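Local coordinates for protein alpha-L-arabinosidase (Xanthomonas axonopodis pv. citri, PDB 6D25) that probably hydrolyses alpha-L-arabinofuranosyl side groups of arabinoxylans as a family GH51 arabinofuranosidase, coping even with internally di-substituted xylan units, at residues D109-P114 with R184-D189; R294-D299 with T424-V429; W325-A330 with A349-L354. One frame throughout, in Å; residues are numbered along the deposited sequence.

Interaction 1 (D109-P114 with R184-D189)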
ATOM      1  N   ASP A 109      -1.078   6.862 -19.333  1.00 17.39           N
ATOM      2  CA  ASP A 109      -2.291   7.204 -20.074  1.00 17.61           C
ATOM      3  C   ASP A 109      -2.057   8.450 -20.940  1.00 17.29           C
ATOM      4  O   ASP A 109      -2.813   8.715 -21.861  1.00 18.13           O
ATOM      5  CB  ASP A 109      -3.471   7.455 -19.143  1.00 17.99           C
ATOM      6  CG  ASP A 109      -3.992   6.213 -18.409  1.00 19.85           C
ATOM      7  OD1 ASP A 109      -3.663   5.095 -18.820  1.00 20.06           O
ATOM      8  OD2 ASP A 109      -4.744   6.378 -17.419  1.00 20.95           O
ATOM      9  N   GLY A 110      -1.054   9.252 -20.610  1.00 16.53           N
ATOM     10  CA  GLY A 110      -0.837  10.511 -21.275  1.00 16.49           C
ATOM     11  C   GLY A 110       0.397  10.566 -22.165  1.00 16.22           C
ATOM     12  O   GLY A 110       0.835  11.675 -22.508  1.00 15.80           O
ATOM     13  N   VAL A 111       0.966   9.417 -22.540  1.00 16.20           N
ATOM     14  CA  VAL A 111       2.091   9.407 -23.475  1.00 16.17           C
ATOM     15  C   VAL A 111       1.771   8.484 -24.641  1.00 17.16           C
ATOM     16  O   VAL A 111       0.933   7.585 -24.551  1.00 18.02           O
ATOM     17  CB  VAL A 111       3.422   9.019 -22.794  1.00 16.20           C
ATOM     18  CG1 VAL A 111       3.741   9.954 -21.641  1.00 15.57           C
ATOM     19  CG2 VAL A 111       3.459   7.574 -22.338  1.00 16.46           C
ATOM     20  N   GLY A 112       2.502   8.687 -25.710  1.00 17.36           N
ATOM     21  CA  GLY A 112       2.395   7.848 -26.883  1.00 17.83           C
ATOM     22  C   GLY A 112       1.496   8.491 -27.894  1.00 18.33           C
ATOM     23  O   GLY A 112       0.979   9.598 -27.670  1.00 17.52           O
ATOM     24  N   THR A 113       1.327   7.802 -29.028  1.00 19.32           N
ATOM     25  CA  THR A 113       0.479   8.289 -30.090  1.00 20.45           C
ATOM     26  C   THR A 113      -0.871   8.745 -29.491  1.00 19.90           C
ATOM     27  O   THR A 113      -1.494   8.000 -28.756  1.00 19.25           O
ATOM     28  CB  THR A 113       0.210   7.146 -31.071  1.00 22.39           C
ATOM     29  OG1 THR A 113       1.466   6.686 -31.603  1.00 25.02           O
ATOM     30  CG2 THR A 113      -0.737   7.526 -32.201  1.00 23.70           C
ATOM     31  N   PRO A 114      -1.328   9.977 -29.825  1.00 19.88           N
ATOM     32  CA  PRO A 114      -2.555  10.500 -29.145  1.00 19.53           C
ATOM     33  C   PRO A 114      -3.782   9.615 -29.315  1.00 19.77           C
ATOM     34  O   PRO A 114      -4.493   9.445 -28.344  1.00 18.36           O
ATOM     35  CB  PRO A 114      -2.763  11.835 -29.857  1.00 20.23           C
ATOM     36  CG  PRO A 114      -1.338  12.323 -30.092  1.00 19.81           C
ATOM     37  CD  PRO A 114      -0.597  11.074 -30.535  1.00 19.98           C
ATOM     38  N   ARG A 184      12.253   9.248 -26.074  1.00 17.24           N
ATOM     39  CA  ARG A 184      12.851   9.622 -27.359  1.00 18.40           C
ATOM     40  C   ARG A 184      11.917   9.231 -28.517  1.00 18.36           C
ATOM     41  O   ARG A 184      11.753  10.025 -29.452  1.00 19.20           O
ATOM     42  CB  ARG A 184      14.243   9.012 -27.536  1.00 19.13           C
ATOM     43  CG  ARG A 184      15.233   9.387 -26.441  1.00 20.00           C
ATOM     44  CD  ARG A 184      16.672   8.996 -26.783  1.00 21.71           C
ATOM     45  NE  ARG A 184      17.575   9.516 -25.762  1.00 22.80           N
ATOM     46  CZ  ARG A 184      17.968   8.890 -24.671  1.00 22.91           C
ATOM     47  NH1 ARG A 184      17.648   7.623 -24.495  1.00 23.04           N
ATOM     48  NH2 ARG A 184      18.655   9.560 -23.742  1.00 23.60           N
ATOM     49  N   ALA A 185      11.335   8.046 -28.485  1.00 17.98           N
ATOM     50  CA  ALA A 185      10.418   7.560 -29.527  1.00 18.01           C
ATOM     51  C   ALA A 185       9.217   8.526 -29.644  1.00 18.12           C
ATOM     52  O   ALA A 185       8.685   8.735 -30.753  1.00 17.94           O
ATOM     53  CB  ALA A 185       9.928   6.156 -29.201  1.00 17.93           C
ATOM     54  N   ASN A 186       8.799   9.084 -28.499  1.00 17.46           N
ATOM     55  CA  ASN A 186       7.647   9.959 -28.427  1.00 17.84           C
ATOM     56  C   ASN A 186       8.046  11.413 -28.748  1.00 18.68           C
ATOM     57  O   ASN A 186       7.223  12.312 -28.632  1.00 19.35           O
ATOM     58  CB  ASN A 186       6.980   9.837 -27.058  1.00 17.02           C
ATOM     59  CG  ASN A 186       6.183   8.557 -26.924  1.00 16.89           C
ATOM     60  OD1 ASN A 186       5.742   8.004 -27.935  1.00 17.42           O
ATOM     61  ND2 ASN A 186       6.041   8.032 -25.720  1.00 15.99           N
ATOM     62  N   GLY A 187       9.293  11.657 -29.156  1.00 20.00           N
ATOM     63  CA  GLY A 187       9.700  12.914 -29.759  1.00 20.53           C
ATOM     64  C   GLY A 187      10.566  13.793 -28.878  1.00 20.90           C
ATOM     65  O   GLY A 187      10.832  14.890 -29.281  1.00 20.73           O
ATOM     66  N   ARG A 188      11.022  13.348 -27.709  1.00 20.62           N
ATOM     67  CA  ARG A 188      11.876  14.170 -26.850  1.00 20.43           C
ATOM     68  C   ARG A 188      13.206  13.441 -26.591  1.00 20.77           C
ATOM     69  O   ARG A 188      13.311  12.513 -25.776  1.00 18.94           O
ATOM     70  CB  ARG A 188      11.155  14.459 -25.530  1.00 19.76           C
ATOM     71  CG  ARG A 188      12.002  15.216 -24.535  1.00 19.86           C
ATOM     72  CD  ARG A 188      12.288  16.649 -24.968  1.00 20.21           C
ATOM     73  NE  ARG A 188      13.255  17.237 -24.029  1.00 20.25           N
ATOM     74  CZ  ARG A 188      13.441  18.537 -23.823  1.00 20.01           C
ATOM     75  NH1 ARG A 188      12.702  19.427 -24.453  1.00 18.98           N
ATOM     76  NH2 ARG A 188      14.320  18.929 -22.924  1.00 19.46           N
ATOM     77  N   ASP A 189      14.243  13.881 -27.264  1.00 21.74           N
ATOM     78  CA  ASP A 189      15.542  13.214 -27.201  1.00 23.71           C
ATOM     79  C   ASP A 189      16.196  13.462 -25.836  1.00 22.65           C
ATOM     80  O   ASP A 189      16.577  12.514 -25.146  1.00 22.07           O
ATOM     81  CB  ASP A 189      16.426  13.633 -28.377  1.00 26.30           C
ATOM     82  CG  ASP A 189      17.822  13.017 -28.346  1.00 29.78           C
ATOM     83  OD1 ASP A 189      17.970  11.836 -27.997  1.00 32.66           O
ATOM     84  OD2 ASP A 189      18.747  13.735 -28.670  1.00 37.01           O
TER
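A Schellman motif ends helix 178-185, and N186, the first residue beyond the helical backbone, reaches from it across to G112 of the loop that follows strand 93-96. The contact shows how one carboxamide, issued from a helix end, can be laid flat against a neighbouring loop. Its approach is over a face: G112 N lies above the amide of N186, 3.6 Å from N186 ND2, while N186 OD1 sits 3.5 Å from G112 CA. The plane of the amide is turned only about 30° from that of the peptide joining V111 to G112, so the two flat groups lie roughly parallel, without a hydrogen bond between them. V111 adds the margin of the patch, its CB 4.0 Å from N186 ND2. That nitrogen finds its hydrogen bond outside the two segments, at the hydroxyl of Y170, a bond that should fix which way round the amide sits.

Within the eight-stranded barrel, the contact joins the excursion after the second strand to the connection leading into the fourth, strand 196-199. G187, with a positive phi of 108°, is the C-prime residue of the Schellman motif: its N bonds to R184 O at 3.0 Å, and R188 N to R183 O closes the wider turn. The helix end is braced further by R184, whose NE makes a salt bridge to D189 OD1 at 3.2 Å, though its hydrogen-bond geometry is weak. R188, two residues past N186, pairs with E144 and meets the ring of W192 in a cation-pi contact. On the loop side, G112 O accepts a bond from R117 NE, and V111 rests on T136 of helix 136-146, the same helix whose H137 touches N186.

Interaction 2 (R294-D299 with T424-V429)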
ATOM      1  N   ARG A 294     -10.785  36.777   6.149  1.00 20.93           N
ATOM      2  CA  ARG A 294     -10.464  35.375   5.972  1.00 21.61           C
ATOM      3  C   ARG A 294      -9.110  35.191   5.285  1.00 19.40           C
ATOM      4  O   ARG A 294      -8.377  34.267   5.657  1.00 18.37           O
ATOM      5  CB  ARG A 294     -11.571  34.647   5.207  1.00 24.05           C
ATOM      6  CG  ARG A 294     -12.719  34.257   6.126  1.00 27.69           C
ATOM      7  CD  ARG A 294     -13.872  33.639   5.385  1.00 31.13           C
ATOM      8  NE  ARG A 294     -14.931  33.141   6.269  1.00 35.31           N
ATOM      9  CZ  ARG A 294     -15.027  31.874   6.673  1.00 35.94           C
ATOM     10  NH1 ARG A 294     -16.002  31.543   7.496  1.00 36.26           N
ATOM     11  NH2 ARG A 294     -14.164  30.956   6.240  1.00 34.16           N
ATOM     12  N   THR A 295      -8.768  36.026   4.312  1.00 17.92           N
ATOM     13  CA  THR A 295      -7.515  35.776   3.584  1.00 17.76           C
ATOM     14  C   THR A 295      -6.318  36.039   4.518  1.00 17.15           C
ATOM     15  O   THR A 295      -5.292  35.381   4.426  1.00 16.36           O
ATOM     16  CB  THR A 295      -7.453  36.534   2.254  1.00 17.68           C
ATOM     17  OG1 THR A 295      -6.718  35.741   1.308  1.00 17.51           O
ATOM     18  CG2 THR A 295      -6.765  37.870   2.378  1.00 18.35           C
ATOM     19  N   LEU A 296      -6.478  36.995   5.433  1.00 17.98           N
ATOM     20  CA  LEU A 296      -5.382  37.398   6.309  1.00 18.87           C
ATOM     21  C   LEU A 296      -5.009  36.303   7.330  1.00 18.47           C
ATOM     22  O   LEU A 296      -3.914  36.345   7.911  1.00 18.67           O
ATOM     23  CB  LEU A 296      -5.758  38.700   7.018  1.00 19.66           C
ATOM     24  CG  LEU A 296      -5.619  39.956   6.146  1.00 19.92           C
ATOM     25  CD1 LEU A 296      -6.250  41.149   6.851  1.00 20.57           C
ATOM     26  CD2 LEU A 296      -4.178  40.256   5.876  1.00 19.85           C
ATOM     27  N   VAL A 297      -5.876  35.338   7.499  1.00 18.18           N
ATOM     28  CA  VAL A 297      -5.619  34.221   8.398  1.00 19.01           C
ATOM     29  C   VAL A 297      -4.343  33.455   7.934  1.00 18.32           C
ATOM     30  O   VAL A 297      -3.653  32.822   8.742  1.00 17.79           O
ATOM     31  CB  VAL A 297      -6.862  33.313   8.472  1.00 19.71           C
ATOM     32  CG1 VAL A 297      -6.577  32.006   9.201  1.00 20.53           C
ATOM     33  CG2 VAL A 297      -8.053  34.003   9.111  1.00 20.21           C
ATOM     34  N   MET A 298      -4.022  33.541   6.647  1.00 17.69           N
ATOM     35  CA  MET A 298      -2.771  32.950   6.117  1.00 17.88           C
ATOM     36  C   MET A 298      -1.561  33.289   7.005  1.00 18.08           C
ATOM     37  O   MET A 298      -0.685  32.442   7.193  1.00 16.67           O
ATOM     38  CB  MET A 298      -2.521  33.425   4.688  1.00 17.80           C
ATOM     39  CG  MET A 298      -1.272  32.854   4.044  1.00 18.66           C
ATOM     40  SD  MET A 298      -1.348  31.093   3.698  1.00 18.25           S
ATOM     41  CE  MET A 298      -2.341  31.043   2.209  1.00 18.08           C
ATOM     42  N   ASP A 299      -1.488  34.517   7.540  1.00 18.73           N
ATOM     43  CA  ASP A 299      -0.332  34.892   8.323  1.00 20.05           C
ATOM     44  C   ASP A 299      -0.237  34.047   9.609  1.00 20.04           C
ATOM     45  O   ASP A 299       0.829  33.561   9.949  1.00 19.88           O
ATOM     46  CB  ASP A 299      -0.313  36.379   8.673  1.00 22.62           C
ATOM     47  CG  ASP A 299       0.995  36.748   9.362  1.00 25.34           C
ATOM     48  OD1 ASP A 299       2.036  36.686   8.740  1.00 27.44           O
ATOM     49  OD2 ASP A 299       0.961  37.010  10.538  1.00 31.19           O
ATOM     50  N   THR A 424     -16.606  42.898  12.075  1.00 31.76           N
ATOM     51  CA  THR A 424     -15.321  42.467  11.500  1.00 30.56           C
ATOM     52  C   THR A 424     -14.345  43.640  11.454  1.00 29.12           C
ATOM     53  O   THR A 424     -14.743  44.770  11.168  1.00 28.20           O
ATOM     54  CB  THR A 424     -15.524  41.891  10.093  1.00 30.46           C
ATOM     55  OG1 THR A 424     -16.400  40.783  10.261  1.00 30.75           O
ATOM     56  CG2 THR A 424     -14.261  41.411   9.418  1.00 30.17           C
ATOM     57  N   GLN A 425     -13.078  43.359  11.770  1.00 28.53           N
ATOM     58  CA  GLN A 425     -12.038  44.356  11.627  1.00 29.18           C
ATOM     59  C   GLN A 425     -10.810  43.735  10.970  1.00 27.10           C
ATOM     60  O   GLN A 425     -10.484  42.578  11.188  1.00 26.10           O
ATOM     61  CB  GLN A 425     -11.675  45.027  12.950  1.00 32.50           C
ATOM     62  CG  GLN A 425     -11.097  44.141  14.018  1.00 35.34           C
ATOM     63  CD  GLN A 425     -10.819  44.991  15.247  1.00 39.89           C
ATOM     64  OE1 GLN A 425     -11.532  45.965  15.560  1.00 44.48           O
ATOM     65  NE2 GLN A 425      -9.728  44.674  15.920  1.00 41.06           N
ATOM     66  N   VAL A 426     -10.165  44.559  10.153  1.00 25.35           N
ATOM     67  CA  VAL A 426      -8.890  44.246   9.492  1.00 24.29           C
ATOM     68  C   VAL A 426      -8.009  45.491   9.556  1.00 23.58           C
ATOM     69  O   VAL A 426      -8.504  46.574   9.790  1.00 23.39           O
ATOM     70  CB  VAL A 426      -9.125  43.810   8.041  1.00 23.67           C
ATOM     71  CG1 VAL A 426      -9.949  42.534   7.970  1.00 23.34           C
ATOM     72  CG2 VAL A 426      -9.771  44.915   7.207  1.00 24.32           C
ATOM     73  N   PRO A 427      -6.703  45.341   9.336  1.00 22.74           N
ATOM     74  CA  PRO A 427      -5.872  46.543   9.192  1.00 22.86           C
ATOM     75  C   PRO A 427      -6.375  47.407   8.023  1.00 22.35           C
ATOM     76  O   PRO A 427      -6.697  46.866   6.976  1.00 21.10           O
ATOM     77  CB  PRO A 427      -4.433  46.025   8.953  1.00 22.98           C
ATOM     78  CG  PRO A 427      -4.622  44.586   8.530  1.00 22.76           C
ATOM     79  CD  PRO A 427      -5.863  44.122   9.262  1.00 22.89           C
ATOM     80  N   ALA A 428      -6.445  48.731   8.221  1.00 21.88           N
ATOM     81  CA  ALA A 428      -6.865  49.622   7.174  1.00 21.56           C
ATOM     82  C   ALA A 428      -5.883  49.545   5.982  1.00 21.04           C
ATOM     83  O   ALA A 428      -6.306  49.548   4.832  1.00 19.88           O
ATOM     84  CB  ALA A 428      -6.973  51.023   7.694  1.00 21.90           C
ATOM     85  N   VAL A 429      -4.584  49.507   6.284  1.00 21.38           N
ATOM     86  CA  VAL A 429      -3.552  49.449   5.253  1.00 20.78           C
ATOM     87  C   VAL A 429      -2.564  48.348   5.613  1.00 20.98           C
ATOM     88  O   VAL A 429      -2.226  48.126   6.788  1.00 20.81           O
ATOM     89  CB  VAL A 429      -2.836  50.805   5.100  1.00 21.50           C
ATOM     90  CG1 VAL A 429      -1.654  50.748   4.132  1.00 20.82           C
ATOM     91  CG2 VAL A 429      -3.815  51.904   4.660  1.00 21.87           C
TER
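The hydroxyl OG1 of T295 is gripped by two groups, T269 OG1 at the end of strand 262-269 and N355 ND2 of helix 346-361, whereas the next side chain, L296, leaves the helix at about a right angle to that of T295 and meets V426 and P427 of strand 424-435. This is a compact example of how a barrel helix can divide its duties between the core and a second domain. A single methyl does the touching: CD1 of L296 lies 3.8 Å from P427 CD and 4.1 Å from V426 CB. With chi2 at 170° the leucine is stretched, carrying CD1 to the far end of the chain, where it faces the proline ring end-on and crosses the valine at about a right angle.

Helix 285-312 links the sixth and seventh strands of the (beta/alpha)8 barrel, and strand 424-435 belongs to the C-terminal beta domain, so the methyl spans a domain interface. V426 is positioned there by backbone bonds to Y419 of strand 407-421, and its side chain also packs on I289 and S293, one to two turns before L296. The helix is kinked here, with M298 N and D299 N lacking their bonds to the turn before; instead M298 N reaches T295 O at 3.2 Å and D299 N reaches L296 O at 3.1 Å. R294 O takes a bond from the hydroxyl of Y267.

Interaction 3 (W325-A330 with A349-L354)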
ATOM      1  N   TRP A 325      -3.589  28.217  -2.607  1.00 14.82           N
ATOM      2  CA  TRP A 325      -4.201  29.345  -1.941  1.00 14.60           C
ATOM      3  C   TRP A 325      -5.056  30.118  -2.953  1.00 14.42           C
ATOM      4  O   TRP A 325      -4.936  29.885  -4.151  1.00 13.90           O
ATOM      5  CB  TRP A 325      -3.144  30.242  -1.288  1.00 14.38           C
ATOM      6  CG  TRP A 325      -2.247  30.945  -2.260  1.00 14.02           C
ATOM      7  CD1 TRP A 325      -1.127  30.432  -2.846  1.00 13.95           C
ATOM      8  CD2 TRP A 325      -2.371  32.293  -2.753  1.00 13.81           C
ATOM      9  NE1 TRP A 325      -0.569  31.341  -3.703  1.00 13.70           N
ATOM     10  CE2 TRP A 325      -1.286  32.506  -3.640  1.00 13.81           C
ATOM     11  CE3 TRP A 325      -3.287  33.329  -2.557  1.00 14.03           C
ATOM     12  CZ2 TRP A 325      -1.107  33.714  -4.319  1.00 13.74           C
ATOM     13  CZ3 TRP A 325      -3.086  34.529  -3.199  1.00 14.22           C
ATOM     14  CH2 TRP A 325      -2.016  34.724  -4.074  1.00 13.98           C
ATOM     15  N   GLY A 326      -5.862  31.018  -2.441  1.00 14.61           N
ATOM     16  CA  GLY A 326      -6.752  31.853  -3.248  1.00 14.98           C
ATOM     17  C   GLY A 326      -8.205  31.716  -2.864  1.00 15.25           C
ATOM     18  O   GLY A 326      -8.554  30.994  -1.947  1.00 15.23           O
ATOM     19  N   THR A 327      -9.057  32.456  -3.574  1.00 16.02           N
ATOM     20  CA  THR A 327     -10.459  32.517  -3.263  1.00 16.48           C
ATOM     21  C   THR A 327     -11.206  31.351  -3.906  1.00 16.50           C
ATOM     22  O   THR A 327     -10.896  30.913  -4.987  1.00 15.91           O
ATOM     23  CB  THR A 327     -11.061  33.855  -3.707  1.00 17.00           C
ATOM     24  OG1 THR A 327     -10.791  34.078  -5.098  1.00 16.71           O
ATOM     25  CG2 THR A 327     -10.511  34.992  -2.889  1.00 16.62           C
ATOM     26  N   TRP A 328     -12.252  30.926  -3.212  1.00 16.44           N
ATOM     27  CA  TRP A 328     -13.186  29.924  -3.718  1.00 16.80           C
ATOM     28  C   TRP A 328     -14.612  30.420  -3.462  1.00 17.10           C
ATOM     29  O   TRP A 328     -15.020  30.547  -2.314  1.00 16.99           O
ATOM     30  CB  TRP A 328     -12.916  28.574  -3.046  1.00 17.00           C
ATOM     31  CG  TRP A 328     -13.504  27.384  -3.741  1.00 17.25           C
ATOM     32  CD1 TRP A 328     -14.659  27.318  -4.471  1.00 16.98           C
ATOM     33  CD2 TRP A 328     -12.970  26.047  -3.717  1.00 16.97           C
ATOM     34  NE1 TRP A 328     -14.863  26.049  -4.924  1.00 17.08           N
ATOM     35  CE2 TRP A 328     -13.848  25.235  -4.473  1.00 17.48           C
ATOM     36  CE3 TRP A 328     -11.850  25.462  -3.133  1.00 17.46           C
ATOM     37  CZ2 TRP A 328     -13.640  23.870  -4.653  1.00 17.08           C
ATOM     38  CZ3 TRP A 328     -11.619  24.113  -3.338  1.00 17.63           C
ATOM     39  CH2 TRP A 328     -12.505  23.334  -4.094  1.00 17.91           C
ATOM     40  N   TYR A 329     -15.324  30.692  -4.562  1.00 17.34           N
ATOM     41  CA  TYR A 329     -16.677  31.236  -4.555  1.00 18.16           C
ATOM     42  C   TYR A 329     -17.697  30.194  -5.055  1.00 18.16           C
ATOM     43  O   TYR A 329     -17.326  29.137  -5.493  1.00 17.25           O
ATOM     44  CB  TYR A 329     -16.733  32.472  -5.468  1.00 18.46           C
ATOM     45  CG  TYR A 329     -15.796  33.596  -5.083  1.00 18.69           C
ATOM     46  CD1 TYR A 329     -15.879  34.192  -3.825  1.00 19.75           C
ATOM     47  CD2 TYR A 329     -14.874  34.104  -5.980  1.00 18.43           C
ATOM     48  CE1 TYR A 329     -15.034  35.236  -3.466  1.00 20.24           C
ATOM     49  CE2 TYR A 329     -14.045  35.167  -5.647  1.00 18.42           C
ATOM     50  CZ  TYR A 329     -14.115  35.730  -4.379  1.00 19.22           C
ATOM     51  OH  TYR A 329     -13.310  36.789  -4.030  1.00 19.81           O
ATOM     52  N   ALA A 330     -18.976  30.550  -5.026  1.00 18.73           N
ATOM     53  CA  ALA A 330     -19.993  29.807  -5.763  1.00 20.26           C
ATOM     54  C   ALA A 330     -19.600  29.784  -7.244  1.00 21.03           C
ATOM     55  O   ALA A 330     -19.051  30.762  -7.771  1.00 22.10           O
ATOM     56  CB  ALA A 330     -21.372  30.424  -5.599  1.00 20.83           C
ATOM     57  N   ALA A 349      -7.996  40.849  -6.497  1.00 15.78           N
ATOM     58  CA  ALA A 349      -6.689  41.530  -6.577  1.00 15.30           C
ATOM     59  C   ALA A 349      -6.155  41.785  -5.167  1.00 15.50           C
ATOM     60  O   ALA A 349      -4.978  41.507  -4.902  1.00 14.76           O
ATOM     61  CB  ALA A 349      -6.816  42.803  -7.337  1.00 15.41           C
ATOM     62  N   LEU A 350      -7.000  42.343  -4.279  1.00 15.68           N
ATOM     63  CA  LEU A 350      -6.514  42.605  -2.915  1.00 16.40           C
ATOM     64  C   LEU A 350      -6.130  41.304  -2.200  1.00 16.35           C
ATOM     65  O   LEU A 350      -5.167  41.298  -1.409  1.00 16.83           O
ATOM     66  CB  LEU A 350      -7.553  43.413  -2.122  1.00 17.25           C
ATOM     67  CG  LEU A 350      -7.377  44.928  -2.245  1.00 17.98           C
ATOM     68  CD1 LEU A 350      -7.889  45.458  -3.578  1.00 18.39           C
ATOM     69  CD2 LEU A 350      -8.038  45.665  -1.128  1.00 18.94           C
ATOM     70  N   VAL A 351      -6.898  40.226  -2.416  1.00 15.84           N
ATOM     71  CA  VAL A 351      -6.532  38.953  -1.844  1.00 15.96           C
ATOM     72  C   VAL A 351      -5.100  38.600  -2.261  1.00 15.67           C
ATOM     73  O   VAL A 351      -4.273  38.217  -1.419  1.00 15.85           O
ATOM     74  CB  VAL A 351      -7.525  37.829  -2.201  1.00 15.77           C
ATOM     75  CG1 VAL A 351      -6.947  36.454  -1.964  1.00 15.36           C
ATOM     76  CG2 VAL A 351      -8.825  38.001  -1.430  1.00 16.51           C
ATOM     77  N   ALA A 352      -4.790  38.737  -3.545  1.00 15.49           N
ATOM     78  CA  ALA A 352      -3.437  38.401  -4.013  1.00 15.42           C
ATOM     79  C   ALA A 352      -2.386  39.315  -3.379  1.00 15.76           C
ATOM     80  O   ALA A 352      -1.346  38.820  -2.932  1.00 15.60           O
ATOM     81  CB  ALA A 352      -3.394  38.445  -5.522  1.00 15.54           C
ATOM     82  N   SER A 353      -2.614  40.641  -3.324  1.00 15.94           N
ATOM     83  CA  SER A 353      -1.580  41.538  -2.789  1.00 16.31           C
ATOM     84  C   SER A 353      -1.342  41.238  -1.308  1.00 15.84           C
ATOM     85  O   SER A 353      -0.171  41.215  -0.869  1.00 15.84           O
ATOM     86  CB  SER A 353      -1.865  43.016  -3.012  1.00 16.86           C
ATOM     87  OG  SER A 353      -3.024  43.399  -2.305  1.00 19.30           O
ATOM     88  N   LEU A 354      -2.382  40.933  -0.575  1.00 15.29           N
ATOM     89  CA  LEU A 354      -2.204  40.668   0.866  1.00 15.94           C
ATOM     90  C   LEU A 354      -1.407  39.376   1.090  1.00 16.06           C
ATOM     91  O   LEU A 354      -0.561  39.304   1.985  1.00 16.96           O
ATOM     92  CB  LEU A 354      -3.562  40.613   1.555  1.00 16.43           C
ATOM     93  CG  LEU A 354      -4.378  41.898   1.528  1.00 17.04           C
ATOM     94  CD1 LEU A 354      -5.762  41.644   2.085  1.00 17.80           C
ATOM     95  CD2 LEU A 354      -3.687  42.982   2.307  1.00 17.96           C
TER
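T327 and V351 meet in the tightest part of this contact, methyl against methyl, with T327 CG2 3.7 Å from V351 CG2 and 4.0 Å from V351 CG1. The two branched side chains cross at an angle, and the threonine methyl settles against the fork of the valine. Nearly as close is W325, which arrives edge-on: its CH2 lies 3.9 Å from A352 CA, near the plane of the indole, so the rim of the six-membered ring presses on the helix backbone. A chi1 of 67° places the ring between the backbone N and the carbonyl carbon and turns it toward the helix. Between these two points the fit slackens. W325 CZ3 stands 4.5 Å from V351 CG1, and V351 O, already bonded to N355 ND2, lies obliquely to the ring at 4.3 Å from CZ3.

The loose side runs on beyond T327, where W328 turns away, partly exposed, to meet Y268 and W274 in edge-to-face contacts. The chain bends at G326, just after the seventh barrel strand, 319-325, whose end bears the catalytic nucleophile in GH51 enzymes generally; helix 346-361 is the return limb of that beta-alpha unit. Around the apolar patch, polar groups find partners in the surrounding fold. T327 OG1 and Y329 OH both bond to D348 OD1, while the amide of Q342 bridges T327 O and Y329 N. F359, further along the same helix, forms a T-shaped pair with W325. Because the atoms that meet across the two segments are almost all carbon, the contact itself has little directionality; the flanking hydrogen bonds probably orient the loop, while the methyl and indole contacts set its distance from the helix.

Overall arrangement
From the N terminus, interaction 1 closes first, folding the loop after the second barrel strand onto the end of helix 178-185, and is complete before the others begin. Interaction 2 then opens at helix 285-312 and closes only at strand 424-435, tying barrel to C-terminal beta domain. Interaction 3 is nested within that long loop and joins the exit of strand 319-325 to helix 346-361. Interactions 2 and 3 have centres about 12 Å apart and touch: T295 packs on V351 and L354, and M298 on W325. Interaction 1 lies on the opposite side of the chain's centre from interaction 2, their centres about 48 Å apart.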